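Local coordinates for putative exodeoxyribonuclease (Neisseria meningitidis, PDB 4B5M), which probably cleaves DNA at abasic sites and trims 3' ends as a metal-dependent phosphodiester hydrolase of the AP/ExoA repair family, at residues T194-V199 with A233-V238. Sequence-based numbering, arbitrary orientation.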
ATOM      1  N   THR A 194      -4.038 -14.733   4.291  1.00 58.04           N
ATOM      2  CA  THR A 194      -5.049 -15.263   5.191  1.00 50.61           C
ATOM      3  C   THR A 194      -6.317 -15.684   4.453  1.00 50.91           C
ATOM      4  O   THR A 194      -7.061 -16.540   4.918  1.00 79.40           O
ATOM      5  CB  THR A 194      -5.416 -14.212   6.262  1.00 68.13           C
ATOM      6  OG1 THR A 194      -4.348 -14.098   7.215  1.00 65.39           O
ATOM      7  CG2 THR A 194      -6.714 -14.578   6.971  1.00 34.47           C
ATOM      8  N   LEU A 195      -6.560 -15.082   3.298  1.00 58.16           N
ATOM      9  CA  LEU A 195      -7.778 -15.356   2.535  1.00 59.15           C
ATOM     10  C   LEU A 195      -7.588 -16.508   1.547  1.00 63.84           C
ATOM     11  O   LEU A 195      -8.515 -17.281   1.291  1.00 73.00           O
ATOM     12  CB  LEU A 195      -8.190 -14.095   1.775  1.00 60.29           C
ATOM     13  CG  LEU A 195      -9.660 -13.687   1.714  1.00 62.70           C
ATOM     14  CD1 LEU A 195     -10.235 -13.444   3.097  1.00 61.13           C
ATOM     15  CD2 LEU A 195      -9.792 -12.437   0.886  1.00 62.50           C
ATOM     16  N   TYR A 196      -6.381 -16.603   0.998  1.00 56.42           N
ATOM     17  CA  TYR A 196      -6.019 -17.606   0.006  1.00 52.50           C
ATOM     18  C   TYR A 196      -4.599 -18.069   0.278  1.00 62.13           C
ATOM     19  O   TYR A 196      -3.659 -17.578  -0.347  1.00 66.17           O
ATOM     20  CB  TYR A 196      -6.043 -17.005  -1.393  1.00 56.48           C
ATOM     21  CG  TYR A 196      -7.343 -16.360  -1.783  1.00 75.11           C
ATOM     22  CD1 TYR A 196      -8.560 -17.005  -1.570  1.00 65.44           C
ATOM     23  CD2 TYR A 196      -7.357 -15.097  -2.369  1.00 61.02           C
ATOM     24  CE1 TYR A 196      -9.758 -16.407  -1.932  1.00 67.90           C
ATOM     25  CE2 TYR A 196      -8.546 -14.492  -2.731  1.00 60.47           C
ATOM     26  CZ  TYR A 196      -9.744 -15.149  -2.516  1.00 69.60           C
ATOM     27  OH  TYR A 196     -10.926 -14.548  -2.880  1.00 59.78           O
ATOM     28  N   PRO A 197      -4.436 -19.028   1.199  1.00 76.69           N
ATOM     29  CA  PRO A 197      -3.105 -19.418   1.689  1.00 68.84           C
ATOM     30  C   PRO A 197      -2.188 -20.026   0.632  1.00 57.47           C
ATOM     31  O   PRO A 197      -1.000 -20.180   0.893  1.00 68.69           O
ATOM     32  CB  PRO A 197      -3.418 -20.463   2.771  1.00 60.24           C
ATOM     33  CG  PRO A 197      -4.877 -20.263   3.112  1.00 62.56           C
ATOM     34  CD  PRO A 197      -5.519 -19.787   1.854  1.00 65.51           C
ATOM     35  N   ASP A 198      -2.717 -20.358  -0.537  1.00 61.12           N
ATOM     36  CA  ASP A 198      -1.936 -21.093  -1.529  1.00 74.23           C
ATOM     37  C   ASP A 198      -1.663 -20.326  -2.812  1.00 73.46           C
ATOM     38  O   ASP A 198      -0.789 -20.716  -3.587  1.00 70.41           O
ATOM     39  CB  ASP A 198      -2.609 -22.426  -1.876  1.00 82.07           C
ATOM     40  CG  ASP A 198      -2.437 -23.465  -0.791  1.00 85.32           C
ATOM     41  OD1 ASP A 198      -1.349 -23.504  -0.173  1.00 83.64           O
ATOM     42  OD2 ASP A 198      -3.388 -24.239  -0.559  1.00 92.05           O
ATOM     43  N   VAL A 199      -2.416 -19.252  -3.046  1.00 70.54           N
ATOM     44  CA  VAL A 199      -2.231 -18.443  -4.251  1.00 65.14           C
ATOM     45  C   VAL A 199      -1.177 -17.353  -4.024  1.00 69.93           C
ATOM     46  O   VAL A 199      -1.275 -16.583  -3.065  1.00 64.90           O
ATOM     47  CB  VAL A 199      -3.547 -17.784  -4.694  1.00 65.63           C
ATOM     48  CG1 VAL A 199      -3.340 -17.030  -6.002  1.00 63.96           C
ATOM     49  CG2 VAL A 199      -4.649 -18.821  -4.835  1.00 64.67           C
ATOM     50  N   ALA A 233     -13.646  -9.991   6.314  1.00 67.65           N
ATOM     51  CA  ALA A 233     -13.192 -10.102   4.927  1.00 69.34           C
ATOM     52  C   ALA A 233     -13.983 -11.171   4.188  1.00 60.22           C
ATOM     53  O   ALA A 233     -14.291 -12.218   4.741  1.00 92.97           O
ATOM     54  CB  ALA A 233     -11.709 -10.433   4.879  1.00 67.27           C
ATOM     55  N   VAL A 234     -14.307 -10.912   2.933  1.00 64.27           N
ATOM     56  CA  VAL A 234     -15.061 -11.874   2.150  1.00 67.41           C
ATOM     57  C   VAL A 234     -14.393 -12.163   0.815  1.00 76.85           C
ATOM     58  O   VAL A 234     -14.410 -13.299   0.342  1.00 73.90           O
ATOM     59  CB  VAL A 234     -16.519 -11.413   1.923  1.00 68.09           C
ATOM     60  CG1 VAL A 234     -16.645  -9.922   2.135  1.00 79.50           C
ATOM     61  CG2 VAL A 234     -16.998 -11.803   0.532  1.00 74.55           C
ATOM     62  N   SER A 235     -13.797 -11.150   0.194  1.00 85.65           N
ATOM     63  CA  SER A 235     -13.192 -11.415  -1.116  1.00 72.87           C
ATOM     64  C   SER A 235     -11.935 -10.596  -1.349  1.00 64.66           C
ATOM     65  O   SER A 235     -11.705  -9.598  -0.672  1.00 73.12           O
ATOM     66  CB  SER A 235     -14.216 -11.174  -2.237  1.00 73.14           C
ATOM     67  OG  SER A 235     -13.667 -11.446  -3.513  1.00 86.90           O
ATOM     68  N   ALA A 236     -11.110 -11.026  -2.295  1.00 54.44           N
ATOM     69  CA  ALA A 236      -9.971 -10.214  -2.720  1.00 68.55           C
ATOM     70  C   ALA A 236      -9.502 -10.639  -4.099  1.00 65.41           C
ATOM     71  O   ALA A 236      -9.634 -11.799  -4.477  1.00 60.19           O
ATOM     72  CB  ALA A 236      -8.817 -10.297  -1.713  1.00 37.93           C
ATOM     73  N   HIS A 237      -8.972  -9.693  -4.861  1.00 59.20           N
ATOM     74  CA  HIS A 237      -8.273 -10.056  -6.085  1.00 65.33           C
ATOM     75  C   HIS A 237      -7.327  -8.974  -6.588  1.00 58.82           C
ATOM     76  O   HIS A 237      -7.456  -7.792  -6.251  1.00 64.17           O
ATOM     77  CB  HIS A 237      -9.248 -10.540  -7.172  1.00 74.99           C
ATOM     78  CG  HIS A 237      -9.750  -9.461  -8.077  1.00 81.98           C
ATOM     79  ND1 HIS A 237     -10.610  -8.469  -7.653  1.00 85.05           N
ATOM     80  CD2 HIS A 237      -9.531  -9.232  -9.393  1.00 86.29           C
ATOM     81  CE1 HIS A 237     -10.886  -7.666  -8.665  1.00 87.91           C
ATOM     82  NE2 HIS A 237     -10.244  -8.107  -9.733  1.00100.87           N
ATOM     83  N   VAL A 238      -6.346  -9.407  -7.369  1.00 62.58           N
ATOM     84  CA  VAL A 238      -5.410  -8.498  -8.016  1.00 55.65           C
ATOM     85  C   VAL A 238      -5.930  -8.126  -9.397  1.00 61.51           C
ATOM     86  O   VAL A 238      -6.014  -8.980 -10.278  1.00 65.82           O
ATOM     87  CB  VAL A 238      -4.036  -9.150  -8.165  1.00 41.78           C
ATOM     88  CG1 VAL A 238      -3.133  -8.283  -8.991  1.00 52.33           C
ATOM     89  CG2 VAL A 238      -3.432  -9.422  -6.802  1.00 48.18           C
TER
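Leu195, at the end of helix 191-195, reaches strand 233-238 with both of its methyl groups. Leu195 CD1 meets Ala233 CB at 3.8 Å. Leu195 CD2 lies 3.5 Å from Ala236 CB and also touches the carbonyl carbon of Ser235. The two methyls thus touch the strand at two points along its length, Ala233 and Ala236, whose small methyls both point towards the helix end.

The helix has ended by Tyr196. With CG anti to the carbonyl carbon and beside the backbone N (chi1 -55°), the Tyr196 ring runs out from the helix end towards the same strand. Leu195 CB sits over the middle of one face of the Tyr196 ring, 4.2 Å from its plane, so the two neighbours pack on each other as well as on the strand. Ala236 O lies at the ring edge, in plane, 3.4 Å from Tyr196 CE2. Tyr196 OH also gives a weak hydrogen bond to Ala236 O, at 3.4 Å. The ring of Trp192 meets Tyr196 edge-to-face.

From Tyr196 the chain makes a type I beta turn to Val199 and swings away from the strand. Trp192 and Arg193 tie this turn back to the helix through hydrogen bonds to Val199 O.

Strand 233-238 is an outermost strand of a six-stranded mixed sheet. It pairs with strand 250-254, and Val234 and Ser235 form a classic beta bulge opposite Glu253. This surface contact joins helix 191-195, which directly follows edge strand 189-190 of one sheet, to edge strand 233-238 of the other, in the two-sheet sandwich of the DNase I-like fold.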